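Local structure of MGS-MChE2 (5JD6) at residues Glu8-Tyr13 with Glu75-Lys80. The protein is an alpha/beta hydrolase from a lagoon-sediment metagenome that probably hydrolyses carboxylic esters by way of a serine nucleophile. Sequence-based numbering, arbitrary orientation.
Sequences EGKFTY and EFVDFK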
ATOM      1  N   GLU A   8     -10.462  -8.794 -15.425  1.00 32.07           N
ATOM      2  CA  GLU A   8     -10.666 -10.228 -15.517  1.00 26.97           C
ATOM      3  C   GLU A   8     -11.473 -10.683 -14.314  1.00 27.73           C
ATOM      4  O   GLU A   8     -11.008 -10.598 -13.176  1.00 24.46           O
ATOM      5  CB  GLU A   8      -9.322 -10.953 -15.592  1.00 29.23           C
ATOM      6  CG  GLU A   8      -8.453 -10.474 -16.746  1.00 35.64           C
ATOM      7  CD  GLU A   8      -7.010 -10.921 -16.625  1.00 50.79           C
ATOM      8  OE1 GLU A   8      -6.633 -11.443 -15.556  1.00 65.70           O
ATOM      9  OE2 GLU A   8      -6.251 -10.747 -17.603  1.00 54.92           O
ATOM     10  N   GLY A   9     -12.693 -11.144 -14.568  1.00 25.07           N
ATOM     11  CA  GLY A   9     -13.603 -11.509 -13.500  1.00 25.44           C
ATOM     12  C   GLY A   9     -14.008 -10.285 -12.702  1.00 22.40           C
ATOM     13  O   GLY A   9     -14.402  -9.270 -13.273  1.00 37.62           O
ATOM     14  N   LYS A  10     -13.905 -10.378 -11.381  1.00 30.54           N
ATOM     15  CA  LYS A  10     -14.254  -9.261 -10.513  1.00 22.21           C
ATOM     16  C   LYS A  10     -13.049  -8.362 -10.258  1.00 34.65           C
ATOM     17  O   LYS A  10     -13.161  -7.340  -9.580  1.00 33.48           O
ATOM     18  CB  LYS A  10     -14.818  -9.769  -9.183  1.00 23.10           C
ATOM     19  CG  LYS A  10     -13.821 -10.558  -8.348  1.00 23.22           C
ATOM     20  CD  LYS A  10     -14.396 -10.894  -6.981  1.00 30.79           C
ATOM     21  CE  LYS A  10     -13.390 -11.645  -6.127  1.00 38.59           C
ATOM     22  NZ  LYS A  10     -13.925 -11.933  -4.767  1.00 44.54           N
ATOM     23  N   PHE A  11     -11.898  -8.745 -10.805  1.00 32.32           N
ATOM     24  CA  PHE A  11     -10.663  -8.001 -10.584  1.00 25.30           C
ATOM     25  C   PHE A  11     -10.395  -6.962 -11.670  1.00 27.50           C
ATOM     26  O   PHE A  11     -10.267  -7.294 -12.848  1.00 28.34           O
ATOM     27  CB  PHE A  11      -9.471  -8.954 -10.495  1.00 20.10           C
ATOM     28  CG  PHE A  11      -9.503  -9.858  -9.298  1.00 22.64           C
ATOM     29  CD1 PHE A  11      -9.403  -9.339  -8.018  1.00 20.23           C
ATOM     30  CD2 PHE A  11      -9.615 -11.231  -9.452  1.00 22.40           C
ATOM     31  CE1 PHE A  11      -9.425 -10.168  -6.915  1.00 24.77           C
ATOM     32  CE2 PHE A  11      -9.639 -12.067  -8.353  1.00 19.34           C
ATOM     33  CZ  PHE A  11      -9.543 -11.536  -7.083  1.00 27.47           C
ATOM     34  N   THR A  12     -10.311  -5.701 -11.254  1.00 24.46           N
ATOM     35  CA  THR A  12      -9.883  -4.618 -12.129  1.00 25.75           C
ATOM     36  C   THR A  12      -8.520  -4.117 -11.661  1.00 26.11           C
ATOM     37  O   THR A  12      -8.355  -3.767 -10.492  1.00 28.16           O
ATOM     38  CB  THR A  12     -10.895  -3.456 -12.137  1.00 25.63           C
ATOM     39  OG1 THR A  12     -12.173  -3.932 -12.578  1.00 33.41           O
ATOM     40  CG2 THR A  12     -10.427  -2.341 -13.061  1.00 22.21           C
ATOM     41  N   TYR A  13      -7.544  -4.089 -12.563  1.00 22.09           N
ATOM     42  CA  TYR A  13      -6.187  -3.714 -12.176  1.00 18.40           C
ATOM     43  C   TYR A  13      -5.340  -3.213 -13.344  1.00 27.64           C
ATOM     44  O   TYR A  13      -5.573  -3.575 -14.497  1.00 19.76           O
ATOM     45  CB  TYR A  13      -5.487  -4.902 -11.507  1.00 27.32           C
ATOM     46  CG  TYR A  13      -5.287  -6.102 -12.409  1.00 19.76           C
ATOM     47  CD1 TYR A  13      -6.331  -6.981 -12.672  1.00 17.46           C
ATOM     48  CD2 TYR A  13      -4.051  -6.362 -12.985  1.00 17.45           C
ATOM     49  CE1 TYR A  13      -6.152  -8.078 -13.493  1.00 17.92           C
ATOM     50  CE2 TYR A  13      -3.862  -7.458 -13.805  1.00 18.01           C
ATOM     51  CZ  TYR A  13      -4.916  -8.313 -14.056  1.00 27.36           C
ATOM     52  OH  TYR A  13      -4.733  -9.406 -14.875  1.00 24.60           O
ATOM     53  N   GLU A  75      -6.680 -13.093  -2.361  1.00 20.26           N
ATOM     54  CA  GLU A  75      -7.434 -13.713  -3.442  1.00 33.76           C
ATOM     55  C   GLU A  75      -6.904 -13.265  -4.803  1.00 36.95           C
ATOM     56  O   GLU A  75      -6.912 -14.034  -5.764  1.00 38.95           O
ATOM     57  CB  GLU A  75      -8.923 -13.385  -3.319  1.00 32.22           C
ATOM     58  CG  GLU A  75      -9.802 -14.124  -4.316  1.00 47.09           C
ATOM     59  CD  GLU A  75     -11.268 -13.759  -4.186  1.00 57.07           C
ATOM     60  OE1 GLU A  75     -11.589 -12.856  -3.384  1.00 60.00           O
ATOM     61  OE2 GLU A  75     -12.098 -14.376  -4.888  1.00 51.84           O
ATOM     62  N   PHE A  76      -6.436 -12.021  -4.873  1.00 32.03           N
ATOM     63  CA  PHE A  76      -5.894 -11.476  -6.115  1.00 25.20           C
ATOM     64  C   PHE A  76      -4.563 -12.124  -6.478  1.00 16.97           C
ATOM     65  O   PHE A  76      -4.346 -12.507  -7.627  1.00 17.87           O
ATOM     66  CB  PHE A  76      -5.723  -9.959  -6.011  1.00 22.60           C
ATOM     67  CG  PHE A  76      -5.067  -9.339  -7.214  1.00 21.40           C
ATOM     68  CD1 PHE A  76      -5.734  -9.275  -8.428  1.00 23.59           C
ATOM     69  CD2 PHE A  76      -3.785  -8.818  -7.131  1.00 16.63           C
ATOM     70  CE1 PHE A  76      -5.133  -8.706  -9.539  1.00 24.59           C
ATOM     71  CE2 PHE A  76      -3.178  -8.249  -8.237  1.00 17.13           C
ATOM     72  CZ  PHE A  76      -3.854  -8.191  -9.442  1.00 19.76           C
ATOM     73  N   VAL A  77      -3.676 -12.245  -5.497  1.00 17.45           N
ATOM     74  CA  VAL A  77      -2.370 -12.859  -5.719  1.00 21.31           C
ATOM     75  C   VAL A  77      -2.521 -14.336  -6.072  1.00 26.40           C
ATOM     76  O   VAL A  77      -1.852 -14.837  -6.978  1.00 21.54           O
ATOM     77  CB  VAL A  77      -1.458 -12.713  -4.483  1.00 19.85           C
ATOM     78  CG1 VAL A  77      -0.120 -13.393  -4.726  1.00 23.35           C
ATOM     79  CG2 VAL A  77      -1.257 -11.244  -4.146  1.00 16.64           C
ATOM     80  N   ASP A  78      -3.406 -15.024  -5.356  1.00 29.33           N
ATOM     81  CA  ASP A  78      -3.696 -16.428  -5.637  1.00 33.14           C
ATOM     82  C   ASP A  78      -4.252 -16.595  -7.046  1.00 33.35           C
ATOM     83  O   ASP A  78      -3.856 -17.504  -7.773  1.00 42.87           O
ATOM     84  CB  ASP A  78      -4.681 -16.998  -4.613  1.00 37.45           C
ATOM     85  CG  ASP A  78      -4.093 -17.083  -3.218  1.00 54.53           C
ATOM     86  OD1 ASP A  78      -2.850 -17.110  -3.096  1.00 61.23           O
ATOM     87  OD2 ASP A  78      -4.875 -17.126  -2.244  1.00 54.49           O
ATOM     88  N   PHE A  79      -5.171 -15.709  -7.421  1.00 35.50           N
ATOM     89  CA  PHE A  79      -5.725 -15.700  -8.769  1.00 32.85           C
ATOM     90  C   PHE A  79      -4.626 -15.552  -9.815  1.00 38.12           C
ATOM     91  O   PHE A  79      -4.647 -16.213 -10.854  1.00 36.94           O
ATOM     92  CB  PHE A  79      -6.747 -14.570  -8.926  1.00 26.58           C
ATOM     93  CG  PHE A  79      -6.890 -14.083 -10.338  1.00 21.58           C
ATOM     94  CD1 PHE A  79      -7.459 -14.891 -11.304  1.00 23.70           C
ATOM     95  CD2 PHE A  79      -6.463 -12.815 -10.697  1.00 29.20           C
ATOM     96  CE1 PHE A  79      -7.580 -14.457 -12.603  1.00 28.76           C
ATOM     97  CE2 PHE A  79      -6.595 -12.368 -12.001  1.00 24.48           C
ATOM     98  CZ  PHE A  79      -7.159 -13.192 -12.954  1.00 23.69           C
ATOM     99  N   LYS A  80      -3.668 -14.678  -9.532  1.00 34.95           N
ATOM    100  CA  LYS A  80      -2.546 -14.453 -10.431  1.00 32.05           C
ATOM    101  C   LYS A  80      -1.602 -15.653 -10.458  1.00 39.49           C
ATOM    102  O   LYS A  80      -0.851 -15.839 -11.413  1.00 47.27           O
ATOM    103  CB  LYS A  80      -1.789 -13.190 -10.026  1.00 20.03           C
ATOM    104  CG  LYS A  80      -2.280 -11.938 -10.726  1.00 18.79           C
ATOM    105  CD  LYS A  80      -2.069 -12.062 -12.224  1.00 36.79           C
ATOM    106  CE  LYS A  80      -2.642 -10.877 -12.971  1.00 30.61           C
ATOM    107  NZ  LYS A  80      -2.461 -11.025 -14.442  1.00 32.01           N
TER
HETATM  108  O   HOH W   1      -3.843 -12.677 -16.505  1.00 36.29           O
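Phe-76 sets its ring edge against the faces of Phe-11 and Tyr-13, two T-shaped pairs that illustrate how an alpha/beta hydrolase fold seats a helix on its central sheet: here the C-terminal end of helix 66-80 packs against strand 11-16 and the type II' turn, from Glu-8 to Phe-11, that joins it to strand 4-8. Along Phe-76, CB meets CE1 of Phe-11 at 3.8 Å, CD1 lies over that ring, offset toward its rim, and CE1 and CZ reach the Tyr-13 face, with ring planes 67° apart. With CG anti to the backbone N (chi1 175°), the ring reaches into the corner between the Phe-11 and Tyr-13 faces. Phe-79 lies nearly parallel to Phe-11 but slid aside, CD2 to CD2 3.7 Å. At the turn, Lys-10 NZ forms a salt bridge with Glu-75 OE1 (2.9 Å), on the syn side but 29° out of the carboxylate plane. One helical turn further along from Phe-76, Lys-80 NZ donates to Tyr-13 OH at 2.8 Å. A phenylalanine in place of Tyr-13 would probably leave the Lys-80 ammonium without this acceptor. One water also joins this group, accepting from Lys-80 NZ at 3.0 Å and donating to Glu-8 OE1.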